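Local coordinates for protein YohF (Salmonella typhimurium, PDB 6WON) that probably acts as an oxidoreductase of the short-chain dehydrogenase/reductase family, perhaps on acetoin, at residues R55-H60 with Q78-V83; N181-G186 with S221-L226; R107-V112 with A152-A157. All coordinates share one frame; numbering follows the deposited sequence.

Contact 1. Residues R55-H60 with Q78-V83; sequences RAETIH and QRLGRV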
loop_
_atom_site.group_PDB
_atom_site.type_symbol
_atom_site.label_atom_id
_atom_site.label_comp_id
_atom_site.label_asym_id
_atom_site.label_seq_id
_atom_site.Cartn_x
_atom_site.Cartn_y
_atom_site.Cartn_z
ATOM N N ARG B 55 -24.413 -14.734 28.401
ATOM C CA ARG B 55 -23.678 -14.286 29.573
ATOM C C ARG B 55 -22.889 -13.029 29.237
ATOM O O ARG B 55 -22.362 -12.883 28.136
ATOM C CB ARG B 55 -22.696 -15.356 30.043
ATOM C CG ARG B 55 -23.204 -16.367 31.006
ATOM C CD ARG B 55 -22.037 -17.243 31.437
ATOM N NE ARG B 55 -21.270 -16.615 32.511
ATOM C CZ ARG B 55 -20.083 -17.039 32.935
ATOM N NH1 ARG B 55 -19.504 -18.092 32.360
ATOM N NH2 ARG B 55 -19.481 -16.409 33.934
ATOM N N ALA B 56 -22.787 -12.128 30.207
ATOM C CA ALA B 56 -21.904 -10.974 30.086
ATOM C C ALA B 56 -21.187 -10.783 31.412
ATOM O O ALA B 56 -21.824 -10.806 32.473
ATOM C CB ALA B 56 -22.672 -9.704 29.701
ATOM N N GLU B 57 -19.862 -10.630 31.344
ATOM C CA GLU B 57 -19.017 -10.432 32.511
ATOM C C GLU B 57 -18.133 -9.216 32.279
ATOM O O GLU B 57 -17.667 -8.988 31.160
ATOM C CB GLU B 57 -18.140 -11.664 32.785
ATOM C CG GLU B 57 -18.896 -12.923 33.155
ATOM C CD GLU B 57 -19.478 -12.888 34.571
ATOM O OE1 GLU B 57 -19.098 -12.010 35.377
ATOM O OE2 GLU B 57 -20.330 -13.748 34.877
ATOM N N THR B 58 -17.886 -8.446 33.341
ATOM C CA THR B 58 -17.070 -7.242 33.260
ATOM C C THR B 58 -15.808 -7.382 34.110
ATOM O O THR B 58 -15.774 -8.129 35.095
ATOM C CB THR B 58 -17.839 -5.994 33.725
ATOM O OG1 THR B 58 -18.232 -6.169 35.088
ATOM C CG2 THR B 58 -19.076 -5.764 32.873
ATOM N N ILE B 59 -14.766 -6.651 33.722
ATOM C CA ILE B 59 -13.541 -6.616 34.509
ATOM C C ILE B 59 -12.835 -5.296 34.242
ATOM O O ILE B 59 -12.866 -4.765 33.126
ATOM C CB ILE B 59 -12.625 -7.834 34.225
ATOM C CG1 ILE B 59 -11.797 -8.153 35.467
ATOM C CG2 ILE B 59 -11.697 -7.596 33.044
ATOM C CD1 ILE B 59 -11.137 -9.505 35.416
ATOM N N HIS B 60 -12.253 -4.750 35.303
ATOM C CA HIS B 60 -11.372 -3.599 35.195
ATOM C C HIS B 60 -10.103 -3.999 34.456
ATOM O O HIS B 60 -9.507 -5.040 34.748
ATOM C CB HIS B 60 -11.046 -3.077 36.600
ATOM C CG HIS B 60 -10.012 -1.999 36.634
ATOM N ND1 HIS B 60 -10.119 -0.837 35.898
ATOM C CD2 HIS B 60 -8.859 -1.892 37.338
ATOM C CE1 HIS B 60 -9.069 -0.072 36.137
ATOM N NE2 HIS B 60 -8.292 -0.687 37.008
ATOM N N GLN B 78 -11.062 -16.806 32.549
ATOM C CA GLN B 78 -11.381 -17.835 33.537
ATOM C C GLN B 78 -12.839 -17.760 33.964
ATOM O O GLN B 78 -13.499 -18.791 34.131
ATOM C CB GLN B 78 -10.463 -17.709 34.753
ATOM C CG GLN B 78 -9.008 -18.055 34.473
ATOM C CD GLN B 78 -8.816 -19.490 34.005
ATOM O OE1 GLN B 78 -9.435 -20.417 34.539
ATOM N NE2 GLN B 78 -7.962 -19.680 33.004
ATOM N N ARG B 79 -13.366 -16.548 34.146
ATOM C CA ARG B 79 -14.764 -16.424 34.546
ATOM C C ARG B 79 -15.694 -16.908 33.442
ATOM O O ARG B 79 -16.684 -17.597 33.712
ATOM C CB ARG B 79 -15.074 -14.980 34.931
ATOM C CG ARG B 79 -14.700 -14.661 36.375
ATOM C CD ARG B 79 -14.468 -13.176 36.576
ATOM N NE ARG B 79 -15.662 -12.398 36.264
ATOM C CZ ARG B 79 -15.704 -11.072 36.247
ATOM N NH1 ARG B 79 -14.612 -10.374 36.520
ATOM N NH2 ARG B 79 -16.837 -10.441 35.953
ATOM N N LEU B 80 -15.373 -16.595 32.192
ATOM C CA LEU B 80 -16.230 -17.015 31.095
ATOM C C LEU B 80 -15.992 -18.463 30.697
ATOM O O LEU B 80 -16.866 -19.071 30.071
ATOM C CB LEU B 80 -16.024 -16.085 29.902
ATOM C CG LEU B 80 -16.529 -14.666 30.177
ATOM C CD1 LEU B 80 -15.829 -13.639 29.291
ATOM C CD2 LEU B 80 -18.058 -14.601 30.007
ATOM N N GLY B 81 -14.839 -19.031 31.054
ATOM C CA GLY B 81 -14.561 -20.439 30.839
ATOM C C GLY B 81 -13.904 -20.776 29.513
ATOM O O GLY B 81 -13.582 -21.949 29.288
ATOM N N ARG B 82 -13.693 -19.795 28.637
ATOM C CA ARG B 82 -13.076 -19.998 27.331
ATOM C C ARG B 82 -13.035 -18.637 26.639
ATOM O O ARG B 82 -13.635 -17.664 27.114
ATOM C CB ARG B 82 -13.852 -21.010 26.480
ATOM C CG ARG B 82 -15.272 -20.559 26.167
ATOM C CD ARG B 82 -15.976 -21.520 25.225
ATOM N NE ARG B 82 -15.298 -21.653 23.936
ATOM C CZ ARG B 82 -14.790 -22.793 23.477
ATOM N NH1 ARG B 82 -14.871 -23.901 24.212
ATOM N NH2 ARG B 82 -14.204 -22.833 22.283
ATOM N N VAL B 83 -12.319 -18.576 25.511
ATOM C CA VAL B 83 -12.341 -17.397 24.646
ATOM C C VAL B 83 -12.199 -17.845 23.195
ATOM O O VAL B 83 -11.337 -18.668 22.865
ATOM C CB VAL B 83 -11.253 -16.362 25.020
ATOM C CG1 VAL B 83 -9.864 -16.978 25.047
ATOM C CG2 VAL B 83 -11.312 -15.191 24.086
#
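Arg79 O, near the C-terminal end of helix 71-80, is gripped end-on by both terminal nitrogens of Arg55, which approach from the same face of its carbonyl plane. Arg55 NH2 lies 3.0 Å from Arg79 O, well above that plane. Arg55 NH1 to Arg79 O is 3.2 Å, with a smaller tilt. The oxygen sits near the plane of the guanidinium, while Leu80 CD2 covers one of the guanidinium faces. The same NH2 of Arg55 also binds Glu57 OE2 at 2.9 Å, reaching that oxygen from above the carboxylate plane.

The other carboxylate oxygen completes a salt-bridge network. Arg79 NH2 donates to Glu57 OE1 over 2.8 Å and almost straight, at an N-H...O angle of 177°. OE1 is met on its anti side and lies in the guanidinium plane, although the carboxylate and guanidinium planes are 83° apart. A bend at chi3 (60°) turns the Arg79 chain so that its end also reaches the strand backbone. There Arg79 NH2 donates to Thr58 O at 2.7 Å, and a weak bond from Arg79 NH1 to the same oxygen adds to the hold. Glu57 thus bridges two arginines, an arrangement that would be expected to offset their like charges.

Beneath the polar layer, Glu57 CG runs 3.7 Å past Leu80 CD2, and Ile59 CG1 lies 3.7 Å from Arg79 NH1.

The contact joins the outermost strand 56-60 to helix 71-80 at the edge of the Rossmann sheet, near the protein surface. Ala56 and Thr58 face helix 39-50 instead, Leu80 reaches Val6 of strand 6-9, and backbone bonds tie Arg55, Glu57 and Ile59 to strand 30-35.

Contact 2. Residues N181-G186 with S221-L226; sequences NAVAPG and SLVAWL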
loop_
_atom_site.group_PDB
_atom_site.type_symbol
_atom_site.label_atom_id
_atom_site.label_comp_id
_atom_site.label_asym_id
_atom_site.label_seq_id
_atom_site.Cartn_x
_atom_site.Cartn_y
_atom_site.Cartn_z
ATOM N N ASN B 181 -7.148 -10.127 11.923
ATOM C CA ASN B 181 -7.285 -9.001 11.014
ATOM C C ASN B 181 -7.320 -7.714 11.816
ATOM O O ASN B 181 -7.607 -7.715 13.016
ATOM C CB ASN B 181 -8.561 -9.111 10.176
ATOM C CG ASN B 181 -8.539 -10.306 9.241
ATOM O OD1 ASN B 181 -7.903 -10.261 8.185
ATOM N ND2 ASN B 181 -9.245 -11.372 9.615
ATOM N N ALA B 182 -7.039 -6.611 11.129
ATOM C CA ALA B 182 -7.263 -5.276 11.658
ATOM C C ALA B 182 -8.491 -4.654 10.992
ATOM O O ALA B 182 -8.702 -4.814 9.785
ATOM C CB ALA B 182 -6.041 -4.377 11.422
ATOM N N VAL B 183 -9.297 -3.953 11.788
ATOM C CA VAL B 183 -10.286 -3.004 11.289
ATOM C C VAL B 183 -9.782 -1.611 11.619
ATOM O O VAL B 183 -9.443 -1.328 12.774
ATOM C CB VAL B 183 -11.679 -3.238 11.905
ATOM C CG1 VAL B 183 -12.658 -2.161 11.430
ATOM C CG2 VAL B 183 -12.193 -4.618 11.543
ATOM N N ALA B 184 -9.743 -0.742 10.609
ATOM C CA ALA B 184 -9.036 0.541 10.667
ATOM C C ALA B 184 -10.056 1.662 10.513
ATOM O O ALA B 184 -10.378 2.059 9.379
ATOM C CB ALA B 184 -7.965 0.613 9.569
ATOM N N PRO B 185 -10.617 2.179 11.610
ATOM C CA PRO B 185 -11.664 3.200 11.476
ATOM C C PRO B 185 -11.094 4.537 11.027
ATOM O O PRO B 185 -9.955 4.890 11.328
ATOM C CB PRO B 185 -12.254 3.298 12.890
ATOM C CG PRO B 185 -11.833 2.019 13.587
ATOM C CD PRO B 185 -10.454 1.747 13.013
ATOM N N GLY B 186 -11.904 5.277 10.273
ATOM C CA GLY B 186 -11.622 6.683 10.044
ATOM C C GLY B 186 -12.093 7.454 11.259
ATOM O O GLY B 186 -11.948 6.964 12.380
ATOM N N SER B 221 -20.354 -3.440 12.866
ATOM C CA SER B 221 -20.929 -4.343 11.873
ATOM C C SER B 221 -19.851 -5.162 11.167
ATOM O O SER B 221 -20.012 -6.373 10.961
ATOM C CB SER B 221 -21.749 -3.546 10.862
ATOM O OG SER B 221 -22.344 -4.421 9.919
ATOM N N LEU B 222 -18.737 -4.527 10.801
ATOM C CA LEU B 222 -17.667 -5.265 10.142
ATOM C C LEU B 222 -16.976 -6.212 11.111
ATOM O O LEU B 222 -16.666 -7.358 10.759
ATOM C CB LEU B 222 -16.651 -4.303 9.533
ATOM C CG LEU B 222 -15.513 -5.030 8.806
ATOM C CD1 LEU B 222 -16.077 -5.858 7.642
ATOM C CD2 LEU B 222 -14.420 -4.061 8.309
ATOM N N VAL B 223 -16.711 -5.745 12.333
ATOM C CA VAL B 223 -16.131 -6.613 13.355
ATOM C C VAL B 223 -16.986 -7.863 13.541
ATOM O O VAL B 223 -16.464 -8.986 13.625
ATOM C CB VAL B 223 -15.962 -5.842 14.678
ATOM C CG1 VAL B 223 -15.599 -6.811 15.800
ATOM C CG2 VAL B 223 -14.886 -4.746 14.537
ATOM N N ALA B 224 -18.314 -7.692 13.595
ATOM C CA ALA B 224 -19.208 -8.850 13.688
ATOM C C ALA B 224 -19.043 -9.787 12.495
ATOM O O ALA B 224 -19.000 -11.009 12.665
ATOM C CB ALA B 224 -20.667 -8.408 13.784
ATOM N N TRP B 225 -18.979 -9.237 11.279
ATOM C CA TRP B 225 -18.819 -10.099 10.111
ATOM C C TRP B 225 -17.534 -10.916 10.205
ATOM O O TRP B 225 -17.531 -12.111 9.893
ATOM C CB TRP B 225 -18.837 -9.288 8.811
ATOM C CG TRP B 225 -18.608 -10.201 7.625
ATOM C CD1 TRP B 225 -19.538 -11.008 7.015
ATOM C CD2 TRP B 225 -17.363 -10.451 6.953
ATOM N NE1 TRP B 225 -18.950 -11.714 5.996
ATOM C CE2 TRP B 225 -17.617 -11.402 5.943
ATOM C CE3 TRP B 225 -16.061 -9.961 7.107
ATOM C CZ2 TRP B 225 -16.623 -11.866 5.090
ATOM C CZ3 TRP B 225 -15.072 -10.427 6.251
ATOM C CH2 TRP B 225 -15.359 -11.368 5.258
ATOM N N LEU B 226 -16.440 -10.293 10.653
ATOM C CA LEU B 226 -15.170 -10.996 10.815
ATOM C C LEU B 226 -15.247 -12.126 11.837
ATOM O O LEU B 226 -14.412 -13.037 11.803
ATOM C CB LEU B 226 -14.081 -10.010 11.220
ATOM C CG LEU B 226 -13.595 -9.084 10.097
ATOM C CD1 LEU B 226 -12.723 -7.987 10.651
ATOM C CD2 LEU B 226 -12.836 -9.875 9.028
#
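The flat carboxamide of Asn181 has a methyl of Leu226 over it: Leu226 CD2 stands 3.9 Å from Asn181 ND2, well off the amide plane. The setting is a beta-alpha-beta crossover of the Rossmann fold, in which helix 216-226 connects strand 178-185 to the parallel strand 238-241. The polar atoms of the amide are engaged elsewhere, OD1 accepting from Gln237 N and ND2 donating to Thr234 O. Two bonds therefore fix the rotation of this buried group while its flat side serves as a packing surface. The second flat group, the Trp225 indole, belongs to the subunit interface: it meets Trp225 of a second subunit with the planes at about 35°, and its NE1 bonds to Ser221 OG of that subunit.

The geometry supports the crossover reading, since the short axes of strand 181-185 and helix 221-226 run antiparallel at 171°. Their closest approach is 9.7 Å, a separation bridged mainly by the aliphatic side chains of Val183, Leu222, Val223 and Leu226. Asn181 and Val183 direct their side chains at the helix, whereas Ala182 and Ala184 turn to the other side of the sheet, as expected of alternation along a strand.

Helix 216-226 spans several strands, Leu222 packing also on Leu239 and Val241 of strand 238-241 and Leu226 on Ile138 of strand 135-140, while Val223 touches Cys20 of helix 15-27.

At the centre lies one methyl of Val183. With CG1 anti to the backbone N (chi1 176°), CG2 falls beside that nitrogen and is directed into the helix. Val183 CG2 comes within 4.0 Å of both Leu222 CD2 and Val223 CG2. Its tightest approach in the contact is to a leucine methyl, Val183 CG2 to Leu226 CD1, at 3.5 Å.

Contact 3. Residues R107-V112 with A152-A157; sequences RQIFTV and ASAYTA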
loop_
_atom_site.group_PDB
_atom_site.type_symbol
_atom_site.label_atom_id
_atom_site.label_comp_id
_atom_site.label_asym_id
_atom_site.label_seq_id
_atom_site.Cartn_x
_atom_site.Cartn_y
_atom_site.Cartn_z
ATOM N N ARG B 107 6.557 6.653 25.153
ATOM C CA ARG B 107 6.419 5.310 25.706
ATOM C C ARG B 107 5.007 5.059 26.210
ATOM O O ARG B 107 4.488 3.946 26.084
ATOM C CB ARG B 107 7.427 5.097 26.834
ATOM C CG ARG B 107 8.850 4.883 26.347
ATOM C CD ARG B 107 9.191 3.408 26.272
ATOM N NE ARG B 107 8.325 2.677 25.343
ATOM C CZ ARG B 107 7.394 1.789 25.702
ATOM N NH1 ARG B 107 7.194 1.482 26.988
ATOM N NH2 ARG B 107 6.678 1.188 24.763
ATOM N N GLN B 108 4.379 6.075 26.803
ATOM C CA GLN B 108 3.014 5.911 27.296
ATOM C C GLN B 108 2.052 5.578 26.154
ATOM O O GLN B 108 1.205 4.687 26.287
ATOM C CB GLN B 108 2.577 7.179 28.032
ATOM C CG GLN B 108 1.191 7.108 28.633
ATOM C CD GLN B 108 0.160 7.877 27.811
ATOM O OE1 GLN B 108 -0.849 7.317 27.377
ATOM N NE2 GLN B 108 0.417 9.170 27.591
ATOM N N ILE B 109 2.188 6.261 25.012
ATOM C CA ILE B 109 1.306 5.993 23.876
ATOM C C ILE B 109 1.534 4.584 23.331
ATOM O O ILE B 109 0.577 3.853 23.038
ATOM C CB ILE B 109 1.497 7.075 22.794
ATOM C CG1 ILE B 109 0.913 8.401 23.295
ATOM C CG2 ILE B 109 0.857 6.647 21.487
ATOM C CD1 ILE B 109 1.653 9.644 22.792
ATOM N N PHE B 110 2.795 4.159 23.216
ATOM C CA PHE B 110 3.043 2.789 22.760
ATOM C C PHE B 110 2.509 1.768 23.761
ATOM O O PHE B 110 1.994 0.713 23.365
ATOM C CB PHE B 110 4.531 2.570 22.502
ATOM C CG PHE B 110 4.945 2.905 21.092
ATOM C CD1 PHE B 110 5.119 4.222 20.707
ATOM C CD2 PHE B 110 5.132 1.907 20.156
ATOM C CE1 PHE B 110 5.481 4.538 19.393
ATOM C CE2 PHE B 110 5.510 2.208 18.851
ATOM C CZ PHE B 110 5.676 3.529 18.469
ATOM N N THR B 111 2.595 2.087 25.056
ATOM C CA THR B 111 2.097 1.185 26.094
ATOM C C THR B 111 0.615 0.874 25.890
ATOM O O THR B 111 0.217 -0.296 25.843
ATOM C CB THR B 111 2.352 1.801 27.467
ATOM O OG1 THR B 111 3.763 1.872 27.682
ATOM C CG2 THR B 111 1.704 0.962 28.608
ATOM N N VAL B 112 -0.209 1.913 25.715
ATOM C CA VAL B 112 -1.652 1.709 25.606
ATOM C C VAL B 112 -2.074 1.279 24.200
ATOM O O VAL B 112 -3.087 0.579 24.040
ATOM C CB VAL B 112 -2.407 2.980 26.041
ATOM C CG1 VAL B 112 -2.181 3.264 27.522
ATOM C CG2 VAL B 112 -1.983 4.165 25.204
ATOM N N ALA B 152 0.620 13.823 15.797
ATOM C CA ALA B 152 0.365 12.579 16.514
ATOM C C ALA B 152 1.298 11.489 16.002
ATOM O O ALA B 152 0.870 10.402 15.609
ATOM C CB ALA B 152 -1.098 12.168 16.384
ATOM N N SER B 153 2.604 11.787 16.003
ATOM C CA SER B 153 3.574 10.838 15.465
ATOM C C SER B 153 3.636 9.567 16.299
ATOM O O SER B 153 3.764 8.465 15.752
ATOM C CB SER B 153 4.958 11.480 15.389
ATOM O OG SER B 153 5.381 11.926 16.667
ATOM N N ALA B 154 3.582 9.691 17.626
ATOM C CA ALA B 154 3.590 8.489 18.459
ATOM C C ALA B 154 2.379 7.619 18.151
ATOM O O ALA B 154 2.495 6.402 17.958
ATOM C CB ALA B 154 3.618 8.872 19.944
ATOM N N TYR B 155 1.202 8.235 18.092
ATOM C CA TYR B 155 -0.018 7.487 17.804
ATOM C C TYR B 155 0.065 6.815 16.436
ATOM O O TYR B 155 -0.278 5.635 16.290
ATOM C CB TYR B 155 -1.204 8.443 17.908
ATOM C CG TYR B 155 -2.540 7.939 17.444
ATOM C CD1 TYR B 155 -3.354 7.185 18.279
ATOM C CD2 TYR B 155 -3.005 8.255 16.175
ATOM C CE1 TYR B 155 -4.582 6.740 17.848
ATOM C CE2 TYR B 155 -4.224 7.823 15.739
ATOM C CZ TYR B 155 -5.011 7.070 16.570
ATOM O OH TYR B 155 -6.230 6.645 16.098
ATOM N N THR B 156 0.561 7.538 15.431
ATOM C CA THR B 156 0.705 6.959 14.095
ATOM C C THR B 156 1.661 5.778 14.111
ATOM O O THR B 156 1.378 4.722 13.534
ATOM C CB THR B 156 1.209 8.021 13.125
ATOM O OG1 THR B 156 0.267 9.102 13.058
ATOM C CG2 THR B 156 1.461 7.416 11.738
ATOM N N ALA B 157 2.809 5.940 14.767
ATOM C CA ALA B 157 3.793 4.865 14.790
ATOM C C ALA B 157 3.244 3.643 15.508
ATOM O O ALA B 157 3.475 2.508 15.081
ATOM C CB ALA B 157 5.085 5.342 15.456
#
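Ile109 CD1 touches Ala154 CB at 3.5 Å, the shortest approach between the two segments. The other branch of Ile109, CG2, anti to the backbone N, passes 3.8 Å from Tyr155 N. One residue on, Phe110 brings its ring tip to the next helical turn, with CZ 3.6 Å from Ala157 CB; the ring meets that methyl obliquely. The small alanines let the backbones come near: the CA atoms of Ile109 and Ala154 are 6.4 Å apart, and the short axes approach to 9.0 Å at a crossing angle of -32°.

In the next shell, Trp106 packs on Ala154, Ala157 and Phe110, while Met101 also covers Ala154. Thr156 OG1 bonds back to Ala152 O and receives Leu149 N, which anchors the start of helix 153-173. Phe110 also meets Phe110 of a third subunit, consistent with the helix-bundle interface through which SDR subunits associate.

Tyr155, whose CB points away from residues 107-112, is probably the tyrosine of the family's Tyr-X-X-X-Lys signature. Methyls and a phenyl ring carry the contact, so its cohesion rests on burial and shape fit, with no polar bond between the two segments.

Along the chain the contacts close one after another, contact 1 first, then contact 3, then contact 2, and none encloses another. The centres of contact 1 and contact 2 lie 22 Å apart. Those of contact 1 and contact 3 lie 29 Å apart. Between contact 2 and contact 3 the centres are 21 Å apart, yet their nearest atoms are about 6 Å apart without touching. Contacts 1 and 2 reach the same parallel sheet, one at the outermost strand 56-60, the other at strand 178-185 beside the opposite outermost strand. Contact 3 joins two helices, and its helix 153-173 leads into strand 178-185. Of the three, contact 1 is largely polar, the other two apolar, with contacts 2 and 3 adjoining different neighbouring subunits.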